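PDB 6VZ6: cytochrome b5-domain protein, which binds heme b through two axial histidines in a cytochrome b5-like domain and, like other cytochromes b5, probably serves in electron transfer. Local coordinates for residues C21-A24 with V29-V32; T33-W38 with E68-V73; G41-M46 with A60-D65. All coordinates share one frame; numbering follows the deposited sequence. Where two conformers were deposited one is given.

Following the chain from the N terminus, contact 1 comes first: 21-24 turns back through four residues onto 29-32, closing a hairpin at the centre of the fold. Contact 2 begins at the very next residue, where 33-38 is met by 68-73, and so closes a loop of 29 residues that carries much of the heme pocket. Contact 3 lies within that loop, its segments 41-46 and 60-65 coming together across the heme iron. The return of the chain at 72-76 places this strand beside 28-31, so contacts 1 and 2 share one sheet. Leu-37 and Trp-38 link contact 2 to His-43 of contact 3, and all three contacts touch the heme.

Contact 1 of 3, residues C21-A24 with V29-V32; sequences CYFA and VYDV. With HEM (protoporphyrin IX containing Fe), chain B.
The ring of Phe-23 leans across Val-32 at about a right angle, with CE2 of Phe-23 3.5 Å from CG1 of Val-32. Its first torsion (chi1 56°) sets CG between the backbone N and the carbonyl carbon, which folds the ring back over the partner strand, where CE1 also meets Tyr-30 CB. The Phe-23 and Tyr-30 rings approach obliquely, their planes 31° apart. One face of Phe-23 receives the heme vinyl carbon CAC, 3.7 Å from Phe-23 CZ. The two strands form the antiparallel hairpin 22-25/28-31 of the cytochrome b5 sheet. Phe-23 and Tyr-30 are its hydrogen-bonded pair, with Tyr-30 N giving to Phe-23 O at 2.8 Å and Phe-23 N to Tyr-30 O at 3.1 Å; beyond the strand ends, Val-32 N gives to Cys-21 O. Leu-10 of helix 7-12 covers the face of Tyr-22, Ala-24 and Val-29, while Val-73 and Leu-76 of the adjoining strand 72-76 pack alongside. Here the edge of the Tyr-22 ring passes the Asp-31 carboxylate, CE1 of Tyr-22 lying 3.5 Å from CG of Asp-31 and the planes 67° apart. A water joins Tyr-22 OH to Asp-31 OD2, while OD1 of Asp-31 is hydrogen-bonded to Thr-33 OG1.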
loop_
_atom_site.group_PDB
_atom_site.type_symbol
_atom_site.label_atom_id
_atom_site.label_comp_id
_atom_site.label_asym_id
_atom_site.label_seq_id
_atom_site.Cartn_x
_atom_site.Cartn_y
_atom_site.Cartn_z
ATOM N N CYS A 21 3.076 4.011 -5.454
ATOM C CA CYS A 21 2.012 3.807 -4.472
ATOM C C CYS A 21 2.258 2.501 -3.718
ATOM O O CYS A 21 2.047 1.404 -4.258
ATOM C CB CYS A 21 0.635 3.805 -5.125
ATOM S SG CYS A 21 -0.711 3.831 -3.846
ATOM N N TYR A 22 2.767 2.645 -2.487
ATOM C CA TYR A 22 3.002 1.546 -1.554
ATOM C C TYR A 22 1.990 1.622 -0.424
ATOM O O TYR A 22 1.474 2.704 -0.130
ATOM C CB TYR A 22 4.387 1.627 -0.915
ATOM C CG TYR A 22 5.562 1.444 -1.853
ATOM C CD1 TYR A 22 5.395 1.023 -3.182
ATOM C CD2 TYR A 22 6.836 1.670 -1.397
ATOM C CE1 TYR A 22 6.516 0.833 -4.018
ATOM C CE2 TYR A 22 7.931 1.481 -2.202
ATOM C CZ TYR A 22 7.767 1.078 -3.503
ATOM O OH TYR A 22 8.911 0.922 -4.207
ATOM N N PHE A 23 1.699 0.476 0.195
ATOM C CA PHE A 23 1.038 0.479 1.499
ATOM C C PHE A 23 1.567 -0.689 2.326
ATOM O O PHE A 23 2.270 -1.559 1.829
ATOM C CB PHE A 23 -0.506 0.459 1.405
ATOM C CG PHE A 23 -1.076 -0.683 0.629
ATOM C CD1 PHE A 23 -0.981 -1.979 1.105
ATOM C CD2 PHE A 23 -1.743 -0.456 -0.582
ATOM C CE1 PHE A 23 -1.502 -3.044 0.378
ATOM C CE2 PHE A 23 -2.292 -1.512 -1.296
ATOM C CZ PHE A 23 -2.139 -2.810 -0.826
ATOM N N ALA A 24 1.262 -0.688 3.610
ATOM C CA ALA A 24 1.630 -1.806 4.463
ATOM C C ALA A 24 0.390 -2.589 4.861
ATOM O O ALA A 24 -0.712 -2.050 4.982
ATOM C CB ALA A 24 2.395 -1.333 5.695
ATOM N N VAL A 29 5.153 -4.480 2.950
ATOM C CA VAL A 29 4.950 -3.302 2.109
ATOM C C VAL A 29 4.709 -3.780 0.681
ATOM O O VAL A 29 5.543 -4.476 0.097
ATOM C CB VAL A 29 6.142 -2.342 2.199
ATOM C CG1 VAL A 29 5.991 -1.202 1.206
ATOM C CG2 VAL A 29 6.302 -1.791 3.615
ATOM N N TYR A 30 3.531 -3.471 0.155
ATOM C CA TYR A 30 3.108 -3.870 -1.173
ATOM C C TYR A 30 3.252 -2.701 -2.125
ATOM O O TYR A 30 3.007 -1.543 -1.748
ATOM C CB TYR A 30 1.633 -4.316 -1.212
ATOM C CG TYR A 30 1.369 -5.687 -0.636
ATOM C CD1 TYR A 30 1.174 -6.796 -1.440
ATOM C CD2 TYR A 30 1.311 -5.859 0.740
ATOM C CE1 TYR A 30 0.933 -8.053 -0.858
ATOM C CE2 TYR A 30 1.047 -7.143 1.321
ATOM C CZ TYR A 30 0.887 -8.196 0.511
ATOM O OH TYR A 30 0.636 -9.412 1.108
ATOM N N ASP A 31 3.579 -3.020 -3.383
ATOM C CA ASP A 31 3.628 -2.019 -4.460
ATOM C C ASP A 31 2.404 -2.197 -5.351
ATOM O O ASP A 31 2.313 -3.199 -6.070
ATOM C CB ASP A 31 4.909 -2.175 -5.282
ATOM C CG ASP A 31 5.013 -1.163 -6.401
ATOM O OD1 ASP A 31 4.083 -0.337 -6.559
ATOM O OD2 ASP A 31 6.042 -1.182 -7.116
ATOM N N VAL A 32 1.457 -1.250 -5.296
ATOM C CA VAL A 32 0.256 -1.340 -6.124
ATOM C C VAL A 32 0.231 -0.242 -7.185
ATOM O O VAL A 32 -0.811 0.050 -7.730
ATOM C CB VAL A 32 -1.039 -1.326 -5.287
ATOM C CG1 VAL A 32 -1.112 -2.569 -4.454
ATOM C CG2 VAL A 32 -1.106 -0.070 -4.425
HETATM C CHA HEM B . -9.699 -4.281 -4.832
HETATM C CHB HEM B . -12.862 -1.489 -2.596
HETATM C CHC HEM B . -9.916 -1.013 1.160
HETATM C CHD HEM B . -6.489 -3.264 -1.402
HETATM C C1A HEM B . -10.860 -3.654 -4.506
HETATM C C2A HEM B . -12.110 -3.776 -5.213
HETATM C C3A HEM B . -12.987 -2.970 -4.589
HETATM C C4A HEM B . -12.298 -2.346 -3.480
HETATM C CMA HEM B . -14.474 -2.702 -4.899
HETATM C CAA HEM B . -12.292 -4.677 -6.464
HETATM C CBA HEM B . -13.586 -5.472 -6.459
HETATM C CGA HEM B . -13.358 -6.664 -5.601
HETATM O O1A HEM B . -12.190 -7.099 -5.583
HETATM O O2A HEM B . -14.327 -7.155 -4.951
HETATM C C1B HEM B . -12.324 -1.132 -1.403
HETATM C C2B HEM B . -12.991 -0.281 -0.508
HETATM C C3B HEM B . -12.232 -0.120 0.564
HETATM C C4B HEM B . -11.003 -0.862 0.346
HETATM C CMB HEM B . -14.395 0.298 -0.732
HETATM C CAB HEM B . -12.796 0.663 1.767
HETATM C CBB HEM B . -12.550 0.216 3.006
HETATM C C1C HEM B . -8.731 -1.604 0.804
HETATM C C2C HEM B . -7.560 -1.747 1.658
HETATM C C3C HEM B . -6.601 -2.362 0.937
HETATM C C4C HEM B . -7.149 -2.637 -0.380
HETATM C CMC HEM B . -7.500 -1.220 3.103
HETATM C CAC HEM B . -5.136 -2.777 1.286
HETATM C CBC HEM B . -4.740 -3.124 2.495
HETATM C C1D HEM B . -7.032 -3.676 -2.591
HETATM C C2D HEM B . -6.323 -4.266 -3.715
HETATM C C3D HEM B . -7.212 -4.574 -4.654
HETATM C C4D HEM B . -8.497 -4.147 -4.161
HETATM C CMD HEM B . -4.798 -4.534 -3.758
HETATM C CAD HEM B . -6.978 -5.220 -6.046
HETATM C CBD HEM B . -6.577 -4.114 -7.019
HETATM C CGD HEM B . -6.412 -4.613 -8.440
HETATM O O1D HEM B . -5.957 -3.842 -9.309
HETATM O O2D HEM B . -6.660 -5.811 -8.689
HETATM N NA HEM B . -11.003 -2.797 -3.451
HETATM N NB HEM B . -11.094 -1.453 -0.877
HETATM N NC HEM B . -8.454 -2.182 -0.422
HETATM N ND HEM B . -8.361 -3.603 -2.904
HETATM FE FE HEM B . -9.756 -2.539 -1.937
HETATM O O HOH W 1 8.653 -0.668 -6.408
#

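Contact 2 of 3, residues T33-W38 with E68-V73; sequences TESMLW and EDFPVV. With HEM (protoporphyrin IX containing Fe), chain B.
Ser-35 and Phe-70 meet beside a heme propionate, CB of Ser-35 lying 3.7 Å from CZ of Phe-70. This is the close-packed side of the contact. The OG of Ser-35 donates a hydrogen bond to propionate oxygen O1D at 2.6 Å, and the same OG accepts a hydrogen bond from the backbone N of Leu-37 at 2.9 Å, forming an ST turn. A chi1 of 163° swings the hydroxyl away from its own backbone N, to where it can reach both partners. Around it the chain from Ser-35 to Trp-38 makes a type I beta turn, closed by Trp-38 N on Ser-35 O, which delivers two more side chains to the porphyrin: Leu-37 CD1 comes within 3.6 Å of heme CAA, and the edge of Trp-38 brings CZ2 to 3.8 Å from heme C4C. Phe-70 presents its rim to the propionate, with CZ 3.6 Å from O1D.

Further from the heme the packing thins. The Glu-34 and Phe-70 side chains pass one another heading opposite ways, and the methylene CG of Glu-34 makes an apolar contact with the ring edge, 3.6 Å from CE1 of Phe-70. The Glu-34 chain bends at chi2; its carboxylate plane stands at 86° to the ring. Glu-34 OE1 comes no nearer than 4.0 Å to the 68-73 segment, at Pro-71 CD, and both residues are solvent-exposed; OE2 lies near the like-charged Asp-31 OD1. Phe-70, just before strand 72-76, packs on the loop that follows strand 28-31 and lines the heme pocket.

With the Leu-37 N-H on its oxygen, the Ser-35 hydroxyl is probably well placed to point its hydrogen at O1D, while Phe-70 offers ring C-H groups to the propionate. The short Ser-35 bond would probably stabilise the propionate as an anion.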
loop_
_atom_site.group_PDB
_atom_site.type_symbol
_atom_site.label_atom_id
_atom_site.label_comp_id
_atom_site.label_asym_id
_atom_site.label_seq_id
_atom_site.Cartn_x
_atom_site.Cartn_y
_atom_site.Cartn_z
ATOM N N THR A 33 1.384 0.352 -7.493
ATOM C CA THR A 33 1.435 1.491 -8.421
ATOM C C THR A 33 0.689 1.193 -9.721
ATOM O O THR A 33 0.070 2.094 -10.308
ATOM C CB THR A 33 2.908 1.826 -8.746
ATOM O OG1 THR A 33 3.622 2.077 -7.546
ATOM C CG2 THR A 33 3.028 3.023 -9.669
ATOM N N GLU A 34 0.726 -0.079 -10.144
ATOM C CA GLU A 34 0.177 -0.561 -11.399
ATOM C C GLU A 34 -1.317 -0.801 -11.359
ATOM O O GLU A 34 -1.934 -0.943 -12.408
ATOM C CB GLU A 34 0.819 -1.922 -11.749
ATOM C CG GLU A 34 0.787 -2.997 -10.555
ATOM C CD GLU A 34 1.950 -2.866 -9.529
ATOM O OE1 GLU A 34 2.930 -3.622 -9.577
ATOM O OE2 GLU A 34 1.889 -2.038 -8.646
ATOM N N SER A 35 -1.927 -0.866 -10.186
ATOM C CA SER A 35 -3.330 -1.214 -10.111
ATOM C C SER A 35 -4.195 -0.082 -10.661
ATOM O O SER A 35 -4.034 1.095 -10.298
ATOM C CB SER A 35 -3.728 -1.503 -8.668
ATOM O OG SER A 35 -5.146 -1.465 -8.537
ATOM N N MET A 36 -5.144 -0.448 -11.511
ATOM C CA MET A 36 -6.119 0.521 -11.989
ATOM C C MET A 36 -7.019 1.033 -10.877
ATOM O O MET A 36 -7.681 2.050 -11.074
ATOM C CB MET A 36 -6.987 -0.103 -13.091
ATOM C CG MET A 36 -6.262 -0.389 -14.417
ATOM S SD MET A 36 -7.368 -0.950 -15.747
ATOM C CE MET A 36 -8.896 -1.299 -14.867
ATOM N N LEU A 37 -7.081 0.354 -9.725
ATOM C CA LEU A 37 -7.871 0.833 -8.594
ATOM C C LEU A 37 -7.073 1.644 -7.589
ATOM O O LEU A 37 -7.637 2.077 -6.568
ATOM C CB LEU A 37 -8.539 -0.333 -7.880
ATOM C CG LEU A 37 -9.351 -1.252 -8.786
ATOM C CD1 LEU A 37 -10.105 -2.324 -8.064
ATOM C CD2 LEU A 37 -10.345 -0.409 -9.596
ATOM N N TRP A 38 -5.797 1.892 -7.851
ATOM C CA TRP A 38 -4.966 2.723 -6.992
ATOM C C TRP A 38 -4.390 3.901 -7.765
ATOM O O TRP A 38 -3.313 4.396 -7.437
ATOM C CB TRP A 38 -3.851 1.898 -6.343
ATOM C CG TRP A 38 -4.388 1.064 -5.224
ATOM C CD1 TRP A 38 -4.902 -0.184 -5.331
ATOM C CD2 TRP A 38 -4.488 1.427 -3.839
ATOM N NE1 TRP A 38 -5.311 -0.639 -4.096
ATOM C CE2 TRP A 38 -5.077 0.337 -3.166
ATOM C CE3 TRP A 38 -4.107 2.559 -3.095
ATOM C CZ2 TRP A 38 -5.344 0.353 -1.793
ATOM C CZ3 TRP A 38 -4.373 2.571 -1.718
ATOM C CH2 TRP A 38 -4.966 1.473 -1.082
ATOM N N GLU A 68 -2.639 -10.699 -3.268
ATOM C CA GLU A 68 -1.671 -11.715 -3.661
ATOM C C GLU A 68 -1.082 -11.468 -5.022
ATOM O O GLU A 68 0.041 -11.902 -5.278
ATOM C CB GLU A 68 -2.317 -13.092 -3.628
ATOM C CG GLU A 68 -2.774 -13.448 -2.218
ATOM C CD GLU A 68 -3.176 -14.913 -2.063
ATOM O OE1 GLU A 68 -3.086 -15.683 -3.048
ATOM O OE2 GLU A 68 -3.582 -15.275 -0.947
ATOM N N ASP A 69 -1.783 -10.748 -5.874
ATOM C CA ASP A 69 -1.280 -10.405 -7.190
ATOM C C ASP A 69 -0.283 -9.262 -7.189
ATOM O O ASP A 69 0.161 -8.887 -8.262
ATOM C CB ASP A 69 -2.463 -10.023 -8.112
ATOM C CG ASP A 69 -3.360 -11.224 -8.464
ATOM O OD1 ASP A 69 -2.850 -12.366 -8.567
ATOM O OD2 ASP A 69 -4.584 -11.022 -8.622
ATOM N N PHE A 70 0.044 -8.665 -6.055
ATOM C CA PHE A 70 0.961 -7.529 -6.046
ATOM C C PHE A 70 2.224 -7.869 -5.277
ATOM O O PHE A 70 2.185 -8.626 -4.318
ATOM C CB PHE A 70 0.291 -6.271 -5.470
ATOM C CG PHE A 70 -0.817 -5.791 -6.370
ATOM C CD1 PHE A 70 -0.536 -4.949 -7.449
ATOM C CD2 PHE A 70 -2.095 -6.287 -6.237
ATOM C CE1 PHE A 70 -1.529 -4.561 -8.338
ATOM C CE2 PHE A 70 -3.108 -5.907 -7.130
ATOM C CZ PHE A 70 -2.816 -5.060 -8.179
ATOM N N PRO A 71 3.361 -7.355 -5.718
ATOM C CA PRO A 71 4.628 -7.733 -5.096
ATOM C C PRO A 71 4.826 -7.075 -3.737
ATOM O O PRO A 71 4.462 -5.912 -3.496
ATOM C CB PRO A 71 5.675 -7.269 -6.106
ATOM C CG PRO A 71 5.036 -6.060 -6.763
ATOM C CD PRO A 71 3.547 -6.402 -6.827
ATOM N N VAL A 72 5.388 -7.869 -2.827
ATOM C CA VAL A 72 5.890 -7.360 -1.558
ATOM C C VAL A 72 7.329 -6.901 -1.781
ATOM O O VAL A 72 8.181 -7.683 -2.210
ATOM C CB VAL A 72 5.791 -8.433 -0.470
ATOM C CG1 VAL A 72 6.516 -7.973 0.815
ATOM C CG2 VAL A 72 4.300 -8.749 -0.217
ATOM N N VAL A 73 7.586 -5.614 -1.545
ATOM C CA VAL A 73 8.879 -4.971 -1.811
ATOM C C VAL A 73 9.628 -4.619 -0.536
ATOM O O VAL A 73 10.775 -4.138 -0.594
ATOM C CB VAL A 73 8.679 -3.732 -2.693
ATOM C CG1 VAL A 73 8.008 -4.124 -4.003
ATOM C CG2 VAL A 73 7.791 -2.642 -2.024
HETATM C CHA HEM B . -9.699 -4.281 -4.832
HETATM C CHB HEM B . -12.862 -1.489 -2.596
HETATM C CHC HEM B . -9.916 -1.013 1.160
HETATM C CHD HEM B . -6.489 -3.264 -1.402
HETATM C C1A HEM B . -10.860 -3.654 -4.506
HETATM C C2A HEM B . -12.110 -3.776 -5.213
HETATM C C3A HEM B . -12.987 -2.970 -4.589
HETATM C C4A HEM B . -12.298 -2.346 -3.480
HETATM C CMA HEM B . -14.474 -2.702 -4.899
HETATM C CAA HEM B . -12.292 -4.677 -6.464
HETATM C CBA HEM B . -13.586 -5.472 -6.459
HETATM C CGA HEM B . -13.358 -6.664 -5.601
HETATM O O1A HEM B . -12.190 -7.099 -5.583
HETATM O O2A HEM B . -14.327 -7.155 -4.951
HETATM C C1B HEM B . -12.324 -1.132 -1.403
HETATM C C2B HEM B . -12.991 -0.281 -0.508
HETATM C C3B HEM B . -12.232 -0.120 0.564
HETATM C C4B HEM B . -11.003 -0.862 0.346
HETATM C CMB HEM B . -14.395 0.298 -0.732
HETATM C CAB HEM B . -12.796 0.663 1.767
HETATM C CBB HEM B . -12.550 0.216 3.006
HETATM C C1C HEM B . -8.731 -1.604 0.804
HETATM C C2C HEM B . -7.560 -1.747 1.658
HETATM C C3C HEM B . -6.601 -2.362 0.937
HETATM C C4C HEM B . -7.149 -2.637 -0.380
HETATM C CMC HEM B . -7.500 -1.220 3.103
HETATM C CAC HEM B . -5.136 -2.777 1.286
HETATM C CBC HEM B . -4.740 -3.124 2.495
HETATM C C1D HEM B . -7.032 -3.676 -2.591
HETATM C C2D HEM B . -6.323 -4.266 -3.715
HETATM C C3D HEM B . -7.212 -4.574 -4.654
HETATM C C4D HEM B . -8.497 -4.147 -4.161
HETATM C CMD HEM B . -4.798 -4.534 -3.758
HETATM C CAD HEM B . -6.978 -5.220 -6.046
HETATM C CBD HEM B . -6.577 -4.114 -7.019
HETATM C CGD HEM B . -6.412 -4.613 -8.440
HETATM O O1D HEM B . -5.957 -3.842 -9.309
HETATM O O2D HEM B . -6.660 -5.811 -8.689
HETATM N NA HEM B . -11.003 -2.797 -3.451
HETATM N NB HEM B . -11.094 -1.453 -0.877
HETATM N NC HEM B . -8.454 -2.182 -0.422
HETATM N ND HEM B . -8.361 -3.603 -2.904
HETATM FE FE HEM B . -9.756 -2.539 -1.937
#

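Contact 3 of 3, residues G41-M46 with A60-D65; sequences GDHQGM and APHDDD. With HEM (protoporphyrin IX containing Fe), chain B.
The NE2 atoms of His-43 and His-62 each lie 2.1 Å from the heme iron and approach it from opposite faces of the porphyrin, 4.2 Å apart in a nearly straight line. This is the bis-histidine ligation of cytochromes b5, and it leaves the iron six-coordinate. The protein segments themselves meet only where the two NE2 atoms face each other across the iron. The imidazoles are not coplanar: His-62 follows roughly the line between heme NA and NC, while His-43 is rotated so that the meso carbon CHA lies in its plane. A chi1 of 47°, with CG between the backbone N and the carbonyl carbon, turns the His-62 ring in toward the iron.

ND1 of His-43 is hydrogen-bonded to the carbonyl O of Leu-37, Gln-44 CG sits 4.0 Å above the centre of one ring face, and Trp-38 is stacked on the ring. ND1 of His-62 gives to Asp-63 O at 3.2 Å, in a bent bond (139°) that reaches the carbonyl from above its plane; Ala-60 CB covers part of one face. Leu-37 and Trp-38 restrain His-43, whereas the Asp-63 bond can only bias the turn of His-62; both acceptors would probably strengthen donation to iron. Around the macrocycle, Gln-44 CG and Pro-61 CD contact it from opposite sides, the latter 3.4 Å from heme C2B.

His-43 ends the short strand 42-43, which pairs antiparallel with 47-48, and His-62 stands in the loop between helix 54-57 and strand 72-76, its ring meeting that of His-57 at the end of the helix.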
loop_
_atom_site.group_PDB
_atom_site.type_symbol
_atom_site.label_atom_id
_atom_site.label_comp_id
_atom_site.label_asym_id
_atom_site.label_seq_id
_atom_site.Cartn_x
_atom_site.Cartn_y
_atom_site.Cartn_z
ATOM N N GLY A 41 -2.776 7.030 -6.289
ATOM C CA GLY A 41 -2.659 6.686 -4.883
ATOM C C GLY A 41 -3.958 6.809 -4.111
ATOM O O GLY A 41 -3.929 6.916 -2.882
ATOM N N ASP A 42 -5.097 6.803 -4.799
ATOM C CA ASP A 42 -6.407 6.963 -4.178
ATOM C C ASP A 42 -7.225 5.719 -4.508
ATOM O O ASP A 42 -7.425 5.403 -5.682
ATOM C CB ASP A 42 -7.103 8.228 -4.683
ATOM C CG ASP A 42 -6.391 9.530 -4.257
ATOM O OD1 ASP A 42 -6.003 9.657 -3.067
ATOM O OD2 ASP A 42 -6.241 10.436 -5.119
ATOM N N HIS A 43 -7.702 5.020 -3.475
ATOM C CA HIS A 43 -8.441 3.775 -3.632
ATOM C C HIS A 43 -9.897 4.013 -3.247
ATOM O O HIS A 43 -10.215 4.160 -2.059
ATOM C CB HIS A 43 -7.802 2.701 -2.768
ATOM C CG HIS A 43 -8.365 1.328 -2.963
ATOM N ND1 HIS A 43 -8.439 0.712 -4.192
ATOM C CD2 HIS A 43 -8.796 0.412 -2.061
ATOM C CE1 HIS A 43 -8.923 -0.510 -4.047
ATOM N NE2 HIS A 43 -9.172 -0.709 -2.762
ATOM N N GLN A 44 -10.768 4.059 -4.251
ATOM C CA GLN A 44 -12.215 4.121 -4.047
ATOM C C GLN A 44 -12.652 5.320 -3.212
ATOM O O GLN A 44 -13.660 5.247 -2.504
ATOM C CB GLN A 44 -12.721 2.837 -3.370
ATOM C CG GLN A 44 -12.438 1.567 -4.159
ATOM C CD GLN A 44 -13.255 1.487 -5.437
ATOM O OE1 GLN A 44 -14.477 1.275 -5.395
ATOM N NE2 GLN A 44 -12.596 1.672 -6.574
ATOM N N GLY A 45 -11.894 6.406 -3.250
ATOM C CA GLY A 45 -12.250 7.614 -2.531
ATOM C C GLY A 45 -12.131 7.514 -1.038
ATOM O O GLY A 45 -12.522 8.449 -0.338
ATOM N N MET A 46 -11.612 6.400 -0.521
ATOM C CA MET A 46 -11.579 6.167 0.910
ATOM C C MET A 46 -10.211 5.860 1.459
ATOM O O MET A 46 -10.008 6.061 2.654
ATOM C CB MET A 46 -12.496 4.994 1.277
ATOM C CG MET A 46 -13.999 5.327 1.170
ATOM S SD MET A 46 -14.909 3.921 1.685
ATOM C CE MET A 46 -14.437 3.823 3.399
ATOM N N ALA A 60 -12.894 -3.426 4.342
ATOM C CA ALA A 60 -12.906 -3.524 2.891
ATOM C C ALA A 60 -13.961 -4.528 2.454
ATOM O O ALA A 60 -14.235 -5.497 3.169
ATOM C CB ALA A 60 -11.550 -3.951 2.352
ATOM N N PRO A 61 -14.562 -4.324 1.289
ATOM C CA PRO A 61 -15.522 -5.304 0.776
ATOM C C PRO A 61 -14.858 -6.473 0.078
ATOM O O PRO A 61 -15.416 -7.031 -0.857
ATOM C CB PRO A 61 -16.358 -4.477 -0.194
ATOM C CG PRO A 61 -15.358 -3.523 -0.733
ATOM C CD PRO A 61 -14.446 -3.163 0.391
ATOM N N HIS A 62 -13.671 -6.852 0.518
ATOM C CA HIS A 62 -12.957 -7.988 -0.036
ATOM C C HIS A 62 -12.107 -8.588 1.061
ATOM O O HIS A 62 -11.878 -7.959 2.100
ATOM C CB HIS A 62 -12.102 -7.581 -1.239
ATOM C CG HIS A 62 -11.274 -6.344 -1.039
ATOM N ND1 HIS A 62 -10.183 -6.313 -0.200
ATOM C CD2 HIS A 62 -11.328 -5.118 -1.613
ATOM C CE1 HIS A 62 -9.603 -5.121 -0.250
ATOM N NE2 HIS A 62 -10.276 -4.374 -1.106
ATOM N N ASP A 63 -11.726 -9.847 0.862
ATOM C CA ASP A 63 -10.683 -10.496 1.661
ATOM C C ASP A 63 -9.306 -10.037 1.164
ATOM O O ASP A 63 -9.194 -9.390 0.117
ATOM C CB ASP A 63 -10.763 -12.020 1.558
ATOM C CG ASP A 63 -12.012 -12.596 2.214
ATOM O OD1 ASP A 63 -12.570 -11.966 3.134
ATOM O OD2 ASP A 63 -12.426 -13.697 1.807
ATOM N N ASP A 64 -8.257 -10.386 1.913
ATOM C CA ASP A 64 -6.916 -9.928 1.573
ATOM C C ASP A 64 -6.297 -10.745 0.442
ATOM O O ASP A 64 -5.162 -10.456 0.033
ATOM C CB ASP A 64 -6.006 -9.899 2.819
ATOM C CG ASP A 64 -5.769 -11.258 3.457
ATOM O OD1 ASP A 64 -6.027 -12.276 2.815
ATOM O OD2 ASP A 64 -5.291 -11.273 4.627
ATOM N N ASP A 65 -7.056 -11.687 -0.140
ATOM C CA ASP A 65 -6.594 -12.406 -1.327
ATOM C C ASP A 65 -6.351 -11.469 -2.508
ATOM O O ASP A 65 -5.559 -11.798 -3.397
ATOM C CB ASP A 65 -7.619 -13.482 -1.703
ATOM C CG ASP A 65 -8.976 -12.892 -2.056
ATOM O OD1 ASP A 65 -9.522 -12.108 -1.245
ATOM O OD2 ASP A 65 -9.504 -13.211 -3.142
HETATM C CHA HEM B . -9.699 -4.281 -4.832
HETATM C CHB HEM B . -12.862 -1.489 -2.596
HETATM C CHC HEM B . -9.916 -1.013 1.160
HETATM C CHD HEM B . -6.489 -3.264 -1.402
HETATM C C1A HEM B . -10.860 -3.654 -4.506
HETATM C C2A HEM B . -12.110 -3.776 -5.213
HETATM C C3A HEM B . -12.987 -2.970 -4.589
HETATM C C4A HEM B . -12.298 -2.346 -3.480
HETATM C CMA HEM B . -14.474 -2.702 -4.899
HETATM C CAA HEM B . -12.292 -4.677 -6.464
HETATM C CBA HEM B . -13.586 -5.472 -6.459
HETATM C CGA HEM B . -13.358 -6.664 -5.601
HETATM O O1A HEM B . -12.190 -7.099 -5.583
HETATM O O2A HEM B . -14.327 -7.155 -4.951
HETATM C C1B HEM B . -12.324 -1.132 -1.403
HETATM C C2B HEM B . -12.991 -0.281 -0.508
HETATM C C3B HEM B . -12.232 -0.120 0.564
HETATM C C4B HEM B . -11.003 -0.862 0.346
HETATM C CMB HEM B . -14.395 0.298 -0.732
HETATM C CAB HEM B . -12.796 0.663 1.767
HETATM C CBB HEM B . -12.550 0.216 3.006
HETATM C C1C HEM B . -8.731 -1.604 0.804
HETATM C C2C HEM B . -7.560 -1.747 1.658
HETATM C C3C HEM B . -6.601 -2.362 0.937
HETATM C C4C HEM B . -7.149 -2.637 -0.380
HETATM C CMC HEM B . -7.500 -1.220 3.103
HETATM C CAC HEM B . -5.136 -2.777 1.286
HETATM C CBC HEM B . -4.740 -3.124 2.495
HETATM C C1D HEM B . -7.032 -3.676 -2.591
HETATM C C2D HEM B . -6.323 -4.266 -3.715
HETATM C C3D HEM B . -7.212 -4.574 -4.654
HETATM C C4D HEM B . -8.497 -4.147 -4.161
HETATM C CMD HEM B . -4.798 -4.534 -3.758
HETATM C CAD HEM B . -6.978 -5.220 -6.046
HETATM C CBD HEM B . -6.577 -4.114 -7.019
HETATM C CGD HEM B . -6.412 -4.613 -8.440
HETATM O O1D HEM B . -5.957 -3.842 -9.309
HETATM O O2D HEM B . -6.660 -5.811 -8.689
HETATM N NA HEM B . -11.003 -2.797 -3.451
HETATM N NB HEM B . -11.094 -1.453 -0.877
HETATM N NC HEM B . -8.454 -2.182 -0.422
HETATM N ND HEM B . -8.361 -3.603 -2.904
HETATM FE FE HEM B . -9.756 -2.539 -1.937
#